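Local coordinates for piwi domain-containing protein (Vanderwaltozyma polyspora, PDB 5THE) that probably binds RNA as the C-terminal lobe of a budding yeast Argonaute, a member of a family that uses a guide strand to select and cleave RNA targets, at residues R30-P35 and G422-R427; E6-Y11 and S463-L468; V432-F437 and H453-Y458. All blocks are in the same frame, centred on the assembly; numbering follows the deposited sequence.

Interaction 1. Residues R30-P35 and G422-R427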
loop_
_atom_site.group_PDB
_atom_site.type_symbol
_atom_site.label_atom_id
_atom_site.label_comp_id
_atom_site.label_asym_id
_atom_site.label_seq_id
_atom_site.Cartn_x
_atom_site.Cartn_y
_atom_site.Cartn_z
ATOM N N ARG A 30 -20.394 16.474 -0.943
ATOM C CA ARG A 30 -21.213 15.277 -1.027
ATOM C C ARG A 30 -20.497 14.156 -0.288
ATOM O O ARG A 30 -19.270 14.062 -0.327
ATOM C CB ARG A 30 -21.490 14.888 -2.486
ATOM C CG ARG A 30 -22.295 15.935 -3.243
ATOM C CD ARG A 30 -22.226 15.711 -4.751
ATOM N NE ARG A 30 -20.890 15.990 -5.266
ATOM C CZ ARG A 30 -20.015 15.059 -5.637
ATOM N NH1 ARG A 30 -20.351 13.776 -5.555
ATOM N NH2 ARG A 30 -18.804 15.411 -6.080
ATOM N N ILE A 31 -21.251 13.331 0.416
ATOM C CA ILE A 31 -20.669 12.205 1.132
ATOM C C ILE A 31 -21.017 10.952 0.340
ATOM O O ILE A 31 -22.198 10.600 0.205
ATOM C CB ILE A 31 -21.167 12.139 2.579
ATOM C CG1 ILE A 31 -20.849 13.452 3.280
ATOM C CG2 ILE A 31 -20.516 10.981 3.338
ATOM C CD1 ILE A 31 -21.628 13.652 4.560
ATOM N N LEU A 32 -19.992 10.306 -0.214
ATOM C CA LEU A 32 -20.159 9.062 -0.948
ATOM C C LEU A 32 -20.358 7.883 0.003
ATOM O O LEU A 32 -19.821 7.847 1.112
ATOM C CB LEU A 32 -18.947 8.799 -1.845
ATOM C CG LEU A 32 -18.673 9.846 -2.931
ATOM C CD1 LEU A 32 -17.550 9.401 -3.858
ATOM C CD2 LEU A 32 -19.937 10.137 -3.738
ATOM N N ASP A 33 -21.144 6.909 -0.446
ATOM C CA ASP A 33 -21.337 5.706 0.342
ATOM C C ASP A 33 -20.068 4.854 0.344
ATOM O O ASP A 33 -19.258 4.904 -0.580
ATOM C CB ASP A 33 -22.522 4.903 -0.197
ATOM C CG ASP A 33 -23.837 5.649 -0.067
ATOM O OD1 ASP A 33 -24.012 6.408 0.918
ATOM O OD2 ASP A 33 -24.695 5.493 -0.958
ATOM N N ALA A 34 -19.889 4.090 1.416
ATOM C CA ALA A 34 -18.809 3.125 1.463
ATOM C C ALA A 34 -19.136 1.960 0.539
ATOM O O ALA A 34 -20.304 1.669 0.294
ATOM C CB ALA A 34 -18.608 2.606 2.884
ATOM N N PRO A 35 -18.127 1.279 0.005
ATOM C CA PRO A 35 -18.392 0.001 -0.657
ATOM C C PRO A 35 -18.715 -1.055 0.383
ATOM O O PRO A 35 -18.493 -0.890 1.587
ATOM C CB PRO A 35 -17.083 -0.322 -1.379
ATOM C CG PRO A 35 -16.022 0.345 -0.509
ATOM C CD PRO A 35 -16.691 1.617 0.016
ATOM N N GLY A 422 -16.675 9.153 3.079
ATOM C CA GLY A 422 -15.794 9.981 2.331
ATOM C C GLY A 422 -16.553 11.160 1.736
ATOM O O GLY A 422 -17.231 11.125 0.691
ATOM N N THR A 423 -16.414 12.239 2.471
ATOM C CA THR A 423 -16.787 13.553 2.010
ATOM C C THR A 423 -15.986 13.909 0.763
ATOM O O THR A 423 -14.754 13.846 0.765
ATOM C CB THR A 423 -16.511 14.548 3.140
ATOM O OG1 THR A 423 -17.417 14.292 4.219
ATOM C CG2 THR A 423 -16.647 15.988 2.655
ATOM N N VAL A 424 -16.692 14.283 -0.298
ATOM C CA VAL A 424 -16.085 14.773 -1.528
ATOM C C VAL A 424 -16.392 16.254 -1.647
ATOM O O VAL A 424 -17.529 16.686 -1.408
ATOM C CB VAL A 424 -16.617 14.040 -2.777
ATOM C CG1 VAL A 424 -15.820 14.477 -4.025
ATOM C CG2 VAL A 424 -16.532 12.551 -2.587
ATOM N N VAL A 425 -15.394 17.022 -2.055
ATOM C CA VAL A 425 -15.568 18.416 -2.422
ATOM C C VAL A 425 -14.934 18.566 -3.799
ATOM O O VAL A 425 -13.723 18.367 -3.951
ATOM C CB VAL A 425 -14.928 19.370 -1.401
ATOM C CG1 VAL A 425 -14.987 20.817 -1.894
ATOM C CG2 VAL A 425 -15.633 19.255 -0.052
ATOM N N ASP A 426 -15.752 18.850 -4.819
ATOM C CA ASP A 426 -15.183 19.161 -6.125
ATOM C C ASP A 426 -15.733 20.473 -6.668
ATOM O O ASP A 426 -15.683 20.707 -7.876
ATOM C CB ASP A 426 -15.377 18.006 -7.120
ATOM C CG ASP A 426 -16.847 17.732 -7.485
ATOM O OD1 ASP A 426 -17.783 18.300 -6.877
ATOM O OD2 ASP A 426 -17.065 16.909 -8.398
ATOM N N ARG A 427 -16.242 21.341 -5.792
ATOM C CA ARG A 427 -16.682 22.669 -6.180
ATOM C C ARG A 427 -16.139 23.691 -5.193
ATOM O O ARG A 427 -15.825 23.362 -4.048
ATOM C CB ARG A 427 -18.214 22.751 -6.241
ATOM C CG ARG A 427 -18.805 22.002 -7.413
ATOM C CD ARG A 427 -20.256 22.228 -7.459
ATOM N NE ARG A 427 -20.935 21.367 -8.417
ATOM C CZ ARG A 427 -21.195 21.715 -9.670
ATOM N NH1 ARG A 427 -20.807 22.907 -10.118
ATOM N NH2 ARG A 427 -21.841 20.874 -10.465
#
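Arg-30 and Val-424 face each other as a hydrogen-bonded antiparallel pair at the point where strand 25-31, near the N terminus of the chain, adds to strand 423-425 of the Piwi domain. Two backbone bonds close the pair: Arg-30 N donates to Val-424 O at 2.9 Å, and Val-424 N returns a nearly straight bond to Arg-30 O at 2.6 Å. Beyond it, Ile-31 and Thr-423 form the non-hydrogen-bonded pair, and their side chains take the other face of the sheet. There Ile-31 CG1 lies 3.7 Å from Thr-423 OG1, a hydroxyl that is itself hydrogen-bonded to Met-420 O.

On the face of Arg-30 and Val-424, the arginine reaches past its strand partner. A bend at chi3 (-69°) swings NE out of the extended line, and farther along, NH2 passes 3.7 Å from Val-424 CG1. The guanidinium then presents its edge to Asp-426, with NH2 bonded to OD1 at 3.2 Å in a salt bridge. OD1 is almost in the guanidinium plane, yet NH2 stands above the carboxylate plane, and the two flat groups are turned 50° against each other. The link is one part of a wider polar cluster: Arg-30 NH1 also binds Lys-14 O, Asp-426 OD2 accepts from Gly-12 N, and Gln-469 of helix 465-475 bonds to both side chains.

Where strand 25-31 ends, Leu-32 is still tied to the 422-427 segment. Its N donates to Gly-422 O at 3.0 Å, from 40° above the carbonyl plane, just after the cis peptide bond that leads into this glycine. The leucine side chain slants across Val-424, and the fit is tight: Leu-32 CG comes within 3.5 Å of Val-424 CG2.

Interaction 2. Residues E6-Y11 and S463-L468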
loop_
_atom_site.group_PDB
_atom_site.type_symbol
_atom_site.label_atom_id
_atom_site.label_comp_id
_atom_site.label_asym_id
_atom_site.label_seq_id
_atom_site.Cartn_x
_atom_site.Cartn_y
_atom_site.Cartn_z
ATOM N N GLU A 6 -5.335 16.829 -18.803
ATOM C CA GLU A 6 -6.784 16.760 -18.944
ATOM C C GLU A 6 -7.450 18.007 -18.373
ATOM O O GLU A 6 -7.061 18.511 -17.315
ATOM C CB GLU A 6 -7.296 15.512 -18.201
ATOM C CG GLU A 6 -8.663 15.003 -18.612
ATOM C CD GLU A 6 -8.651 14.361 -19.997
ATOM O OE1 GLU A 6 -7.576 13.875 -20.448
ATOM O OE2 GLU A 6 -9.717 14.357 -20.641
ATOM N N ASN A 7 -8.467 18.503 -19.068
ATOM C CA ASN A 7 -9.342 19.511 -18.488
ATOM C C ASN A 7 -10.546 18.832 -17.856
ATOM O O ASN A 7 -10.849 17.672 -18.149
ATOM C CB ASN A 7 -9.794 20.514 -19.547
ATOM C CG ASN A 7 -8.640 21.353 -20.075
ATOM O OD1 ASN A 7 -7.931 22.001 -19.312
ATOM N ND2 ASN A 7 -8.445 21.332 -21.375
ATOM N N ARG A 8 -11.233 19.571 -16.975
ATOM C CA ARG A 8 -12.382 19.031 -16.260
ATOM C C ARG A 8 -13.477 18.595 -17.227
ATOM O O ARG A 8 -13.826 19.329 -18.152
ATOM C CB ARG A 8 -12.929 20.077 -15.296
ATOM C CG ARG A 8 -14.250 19.704 -14.663
ATOM C CD ARG A 8 -14.692 20.740 -13.576
ATOM N NE ARG A 8 -13.706 20.891 -12.498
ATOM C CZ ARG A 8 -13.517 19.989 -11.534
ATOM N NH1 ARG A 8 -14.253 18.884 -11.519
ATOM N NH2 ARG A 8 -12.605 20.195 -10.582
ATOM N N HIS A 9 -14.024 17.396 -17.013
ATOM C CA HIS A 9 -15.143 16.933 -17.839
ATOM C C HIS A 9 -16.482 17.444 -17.309
ATOM O O HIS A 9 -17.311 17.966 -18.060
ATOM C CB HIS A 9 -15.195 15.397 -17.888
ATOM C CG HIS A 9 -13.918 14.743 -18.307
ATOM N ND1 HIS A 9 -13.732 13.379 -18.235
ATOM C CD2 HIS A 9 -12.770 15.253 -18.814
ATOM C CE1 HIS A 9 -12.524 13.076 -18.674
ATOM N NE2 HIS A 9 -11.919 14.195 -19.032
ATOM N N ASP A 10 -16.686 17.306 -16.015
ATOM C CA ASP A 10 -17.971 17.484 -15.368
ATOM C C ASP A 10 -17.697 17.628 -13.874
ATOM O O ASP A 10 -16.540 17.745 -13.450
ATOM C CB ASP A 10 -18.890 16.305 -15.687
ATOM C CG ASP A 10 -18.366 14.976 -15.124
ATOM O OD1 ASP A 10 -17.218 14.915 -14.640
ATOM O OD2 ASP A 10 -19.120 13.983 -15.169
ATOM N N TYR A 11 -18.759 17.606 -13.082
ATOM C CA TYR A 11 -18.693 17.575 -11.633
ATOM C C TYR A 11 -19.433 16.334 -11.154
ATOM O O TYR A 11 -20.299 15.806 -11.849
ATOM C CB TYR A 11 -19.320 18.841 -11.015
ATOM C CG TYR A 11 -18.543 20.098 -11.316
ATOM C CD1 TYR A 11 -17.477 20.483 -10.516
ATOM C CD2 TYR A 11 -18.857 20.887 -12.417
ATOM C CE1 TYR A 11 -16.757 21.626 -10.790
ATOM C CE2 TYR A 11 -18.147 22.037 -12.692
ATOM C CZ TYR A 11 -17.109 22.398 -11.878
ATOM O OH TYR A 11 -16.401 23.530 -12.164
ATOM N N SER A 463 -13.982 8.977 -18.469
ATOM C CA SER A 463 -14.341 8.875 -17.061
ATOM C C SER A 463 -15.093 10.119 -16.615
ATOM O O SER A 463 -14.678 11.240 -16.909
ATOM C CB SER A 463 -13.093 8.695 -16.204
ATOM O OG SER A 463 -12.323 7.614 -16.684
ATOM N N THR A 464 -16.182 9.913 -15.889
ATOM C CA THR A 464 -16.914 11.003 -15.266
ATOM C C THR A 464 -16.404 11.232 -13.848
ATOM O O THR A 464 -15.769 10.364 -13.247
ATOM C CB THR A 464 -18.407 10.692 -15.200
ATOM O OG1 THR A 464 -18.597 9.559 -14.344
ATOM C CG2 THR A 464 -18.980 10.414 -16.589
ATOM N N SER A 465 -16.710 12.413 -13.305
ATOM C CA SER A 465 -16.344 12.682 -11.919
ATOM C C SER A 465 -16.905 11.621 -10.977
ATOM O O SER A 465 -16.206 11.162 -10.072
ATOM C CB SER A 465 -16.818 14.067 -11.496
ATOM O OG SER A 465 -16.032 15.070 -12.110
ATOM N N ASP A 466 -18.169 11.221 -11.176
ATOM C CA ASP A 466 -18.766 10.222 -10.277
ATOM C C ASP A 466 -18.024 8.896 -10.335
ATOM O O ASP A 466 -17.820 8.237 -9.303
ATOM C CB ASP A 466 -20.240 9.967 -10.612
ATOM C CG ASP A 466 -21.183 11.075 -10.144
ATOM O OD1 ASP A 466 -22.117 11.377 -10.903
ATOM O OD2 ASP A 466 -20.999 11.645 -9.043
ATOM N N TYR A 467 -17.648 8.456 -11.536
ATOM C CA TYR A 467 -16.898 7.218 -11.687
ATOM C C TYR A 467 -15.532 7.315 -11.004
ATOM O O TYR A 467 -15.152 6.448 -10.201
ATOM C CB TYR A 467 -16.745 6.889 -13.174
ATOM C CG TYR A 467 -15.822 5.722 -13.445
ATOM C CD1 TYR A 467 -16.229 4.422 -13.169
ATOM C CD2 TYR A 467 -14.541 5.918 -13.953
ATOM C CE1 TYR A 467 -15.401 3.347 -13.389
ATOM C CE2 TYR A 467 -13.697 4.836 -14.184
ATOM C CZ TYR A 467 -14.153 3.550 -13.913
ATOM O OH TYR A 467 -13.348 2.450 -14.107
ATOM N N LEU A 468 -14.795 8.397 -11.278
ATOM C CA LEU A 468 -13.466 8.519 -10.687
ATOM C C LEU A 468 -13.547 8.683 -9.177
ATOM O O LEU A 468 -12.708 8.146 -8.447
ATOM C CB LEU A 468 -12.707 9.693 -11.305
ATOM C CG LEU A 468 -12.287 9.544 -12.766
ATOM C CD1 LEU A 468 -11.386 10.709 -13.135
ATOM C CD2 LEU A 468 -11.592 8.210 -13.004
HETATM O O HOH W 1 -14.847 16.496 -10.104
HETATM O O HOH W 2 -19.986 12.797 -12.846
#
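Ser-465 and Asp-10 meet at the first turn of helix 465-475, where one carboxylate oxygen takes two bonds from one serine. Asp-10 OD1 accepts Ser-465 N at 2.9 Å on its syn lone pair. The same oxygen receives Ser-465 OG at 2.8 Å, this time from above the carboxylate plane. OD2 lies 3.4 Å from Thr-464 CB and accepts a hydrogen bond from a water that in turn accepts one from Asp-466 N. A negative group beside the amino end of a helix is likely to be favoured by the helix dipole. Thr-464, the N-cap, uses its own OG1 to accept Tyr-467 N, so the aspartate supplements an internal cap. An alanine in place of Asp-10 would probably leave Ser-465 N and OG without this shared acceptor, the serine hydroxyl then being held mainly by a water.

His-9 makes the neighbouring link. Its ND1 donates to Ser-463 O at 2.7 Å, nearly in the ring plane, while NE2 on the far side of the ring donates to Glu-6 OE2, also at 2.7 Å. The imidazole is thereby fixed at both nitrogens. Through a second water, Ser-465 OG is joined to NH1 of Arg-8, whose NH2 binds Ser-431 O.

The 6-11 segment thus runs between the start of helix 465-475 and the hairpin of strands 435-440 and 452-459, with Phe-435 of the first strand touching Arg-8, Asp-10 and Ser-465.

Interaction 3. Residues V432-F437 and H453-Y458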
loop_
_atom_site.group_PDB
_atom_site.type_symbol
_atom_site.label_atom_id
_atom_site.label_comp_id
_atom_site.label_asym_id
_atom_site.label_seq_id
_atom_site.Cartn_x
_atom_site.Cartn_y
_atom_site.Cartn_z
ATOM N N VAL A 432 -11.800 25.056 -11.682
ATOM C CA VAL A 432 -12.850 24.939 -12.687
ATOM C C VAL A 432 -12.300 24.263 -13.938
ATOM O O VAL A 432 -12.855 23.270 -14.414
ATOM C CB VAL A 432 -13.466 26.314 -13.004
ATOM C CG1 VAL A 432 -14.465 26.182 -14.153
ATOM C CG2 VAL A 432 -14.163 26.895 -11.783
ATOM N N ALA A 433 -11.166 24.765 -14.461
ATOM C CA ALA A 433 -10.631 24.255 -15.723
ATOM C C ALA A 433 -10.022 22.865 -15.566
ATOM O O ALA A 433 -10.135 22.029 -16.468
ATOM C CB ALA A 433 -9.583 25.220 -16.289
ATOM N N HIS A 434 -9.368 22.596 -14.449
ATOM C CA HIS A 434 -8.719 21.307 -14.289
ATOM C C HIS A 434 -9.615 20.342 -13.519
ATOM O O HIS A 434 -10.580 20.730 -12.861
ATOM C CB HIS A 434 -7.360 21.484 -13.619
ATOM C CG HIS A 434 -6.342 22.100 -14.529
ATOM N ND1 HIS A 434 -5.626 23.231 -14.198
ATOM C CD2 HIS A 434 -5.942 21.752 -15.776
ATOM C CE1 HIS A 434 -4.817 23.542 -15.195
ATOM N NE2 HIS A 434 -4.988 22.661 -16.165
ATOM N N PHE A 435 -9.288 19.062 -13.636
ATOM C CA PHE A 435 -10.153 17.972 -13.201
ATOM C C PHE A 435 -9.671 17.499 -11.829
ATOM O O PHE A 435 -9.021 16.467 -11.689
ATOM C CB PHE A 435 -10.117 16.855 -14.261
ATOM C CG PHE A 435 -11.233 15.841 -14.148
ATOM C CD1 PHE A 435 -12.109 15.852 -13.081
ATOM C CD2 PHE A 435 -11.396 14.872 -15.131
ATOM C CE1 PHE A 435 -13.117 14.916 -12.991
ATOM C CE2 PHE A 435 -12.410 13.936 -15.048
ATOM C CZ PHE A 435 -13.266 13.956 -13.977
ATOM N N ASP A 436 -9.994 18.275 -10.794
ATOM C CA ASP A 436 -9.554 17.924 -9.452
ATOM C C ASP A 436 -10.734 17.835 -8.486
ATOM O O ASP A 436 -11.831 18.352 -8.732
ATOM C CB ASP A 436 -8.484 18.905 -8.929
ATOM C CG ASP A 436 -9.052 20.284 -8.593
ATOM O OD1 ASP A 436 -9.867 20.816 -9.370
ATOM O OD2 ASP A 436 -8.666 20.841 -7.546
ATOM N N PHE A 437 -10.500 17.118 -7.391
ATOM C CA PHE A 437 -11.509 16.954 -6.354
ATOM C C PHE A 437 -10.800 16.526 -5.079
ATOM O O PHE A 437 -9.692 15.988 -5.114
ATOM C CB PHE A 437 -12.602 15.949 -6.757
ATOM C CG PHE A 437 -12.084 14.633 -7.247
ATOM C CD1 PHE A 437 -11.748 13.626 -6.356
ATOM C CD2 PHE A 437 -11.950 14.393 -8.605
ATOM C CE1 PHE A 437 -11.276 12.413 -6.805
ATOM C CE2 PHE A 437 -11.475 13.172 -9.070
ATOM C CZ PHE A 437 -11.133 12.180 -8.167
ATOM N N HIS A 453 -6.161 15.368 -2.000
ATOM C CA HIS A 453 -6.407 16.177 -3.192
ATOM C C HIS A 453 -6.027 15.360 -4.428
ATOM O O HIS A 453 -4.869 14.955 -4.579
ATOM C CB HIS A 453 -5.615 17.490 -3.128
ATOM C CG HIS A 453 -6.148 18.553 -4.043
ATOM N ND1 HIS A 453 -5.664 19.843 -4.055
ATOM C CD2 HIS A 453 -7.125 18.509 -4.983
ATOM C CE1 HIS A 453 -6.321 20.550 -4.960
ATOM N NE2 HIS A 453 -7.211 19.764 -5.539
ATOM N N TYR A 454 -7.009 15.101 -5.291
ATOM C CA TYR A 454 -6.842 14.277 -6.472
ATOM C C TYR A 454 -6.908 15.141 -7.719
ATOM O O TYR A 454 -7.711 16.077 -7.793
ATOM C CB TYR A 454 -7.939 13.221 -6.596
ATOM C CG TYR A 454 -8.052 12.207 -5.497
ATOM C CD1 TYR A 454 -8.782 12.478 -4.341
ATOM C CD2 TYR A 454 -7.482 10.947 -5.639
ATOM C CE1 TYR A 454 -8.912 11.522 -3.345
ATOM C CE2 TYR A 454 -7.601 9.989 -4.651
ATOM C CZ TYR A 454 -8.325 10.273 -3.509
ATOM O OH TYR A 454 -8.452 9.305 -2.519
ATOM N N TRP A 455 -6.113 14.784 -8.718
ATOM C CA TRP A 455 -6.238 15.369 -10.043
ATOM C C TRP A 455 -6.285 14.253 -11.074
ATOM O O TRP A 455 -5.402 13.397 -11.096
ATOM C CB TRP A 455 -5.071 16.307 -10.347
ATOM C CG TRP A 455 -4.828 17.366 -9.299
ATOM C CD1 TRP A 455 -4.367 17.181 -8.010
ATOM C CD2 TRP A 455 -4.987 18.769 -9.465
ATOM N NE1 TRP A 455 -4.248 18.393 -7.367
ATOM C CE2 TRP A 455 -4.616 19.385 -8.241
ATOM C CE3 TRP A 455 -5.402 19.574 -10.529
ATOM C CZ2 TRP A 455 -4.662 20.763 -8.055
ATOM C CZ3 TRP A 455 -5.446 20.951 -10.340
ATOM C CH2 TRP A 455 -5.077 21.531 -9.111
ATOM N N CYS A 456 -7.300 14.262 -11.929
ATOM C CA CYS A 456 -7.218 13.469 -13.146
ATOM C C CYS A 456 -6.380 14.262 -14.147
ATOM O O CYS A 456 -6.817 15.309 -14.637
ATOM C CB CYS A 456 -8.599 13.158 -13.707
ATOM S SG CYS A 456 -8.482 12.166 -15.240
ATOM N N LEU A 457 -5.171 13.780 -14.429
ATOM C CA LEU A 457 -4.255 14.458 -15.337
ATOM C C LEU A 457 -4.388 13.972 -16.773
ATOM O O LEU A 457 -3.977 14.682 -17.703
ATOM C CB LEU A 457 -2.810 14.246 -14.877
ATOM C CG LEU A 457 -2.413 14.688 -13.460
ATOM C CD1 LEU A 457 -0.913 14.489 -13.230
ATOM C CD2 LEU A 457 -2.789 16.132 -13.234
ATOM N N TYR A 458 -4.948 12.783 -16.980
ATOM C CA TYR A 458 -5.019 12.203 -18.313
ATOM C C TYR A 458 -6.065 11.109 -18.288
ATOM O O TYR A 458 -6.131 10.341 -17.334
ATOM C CB TYR A 458 -3.680 11.616 -18.756
ATOM C CG TYR A 458 -3.542 11.489 -20.257
ATOM C CD1 TYR A 458 -3.467 12.624 -21.051
ATOM C CD2 TYR A 458 -3.461 10.237 -20.886
ATOM C CE1 TYR A 458 -3.320 12.533 -22.435
ATOM C CE2 TYR A 458 -3.310 10.133 -22.282
ATOM C CZ TYR A 458 -3.242 11.296 -23.043
ATOM O OH TYR A 458 -3.094 11.260 -24.415
HETATM O O HOH W 3 -6.694 17.995 -14.784
#
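Asp-436 and His-453 form the polar end of this contact: His-453 NE2 donates to the anti lone pair of Asp-436 OD2 at 2.7 Å, within the imidazole plane. Asp-436 runs alongside Trp-455, pointing the same way, and its CB sits over the indole face, 3.7 Å from the centroid of the six-membered ring. His-434 CB reaches the indole edge at CZ3.

Phe-435, Phe-437, Tyr-454 and Cys-456 share the other face. Tyr-454 CB lies over the Phe-437 ring in a CH-pi contact, 3.8 Å from its centroid, whereas the two rings are close to parallel but so far offset that little of one lies over the other. Phe-437 CG, between the backbone N and the carbonyl carbon (chi1 51°), starts the ring on this course. Farther along, Phe-435 CD2 packs on Cys-456 CB.

Backbone bonds set this register, Phe-437 and Tyr-454 exchanging one in each direction, and a water bridges Phe-435 N to Cys-456 O. In the next shell, Arg-8 NH2 and Ser-431 N hold Asp-436 OD1, while Phe-438 stacks on His-453. Two strands that follow each other in the chain and pair antiparallel form a beta hairpin, here 435-440 and 452-459 of the RNase H-like Piwi domain.

In the fold
From the N terminus, the chain first passes through 6-11, opening a loop of some 450 residues that interaction 2 closes at 463-468. Everything else here is nested inside that loop. Interaction 1 opens at 30-35 and closes at 422-427; interaction 3 then joins 432-437 to 453-458 as a short hairpin, in series with interaction 1, so none of the three loops cross. Strand 423-425 pairs with strand 435-440, so the N-terminal strand 25-31 is carried through to strand 452-459. Interaction 2 adds helix 465-475, and its 6-11 segment bonds directly to interaction 3 by backbone. Tyr-11, in a cation-pi contact with Arg-427, links interactions 1 and 2.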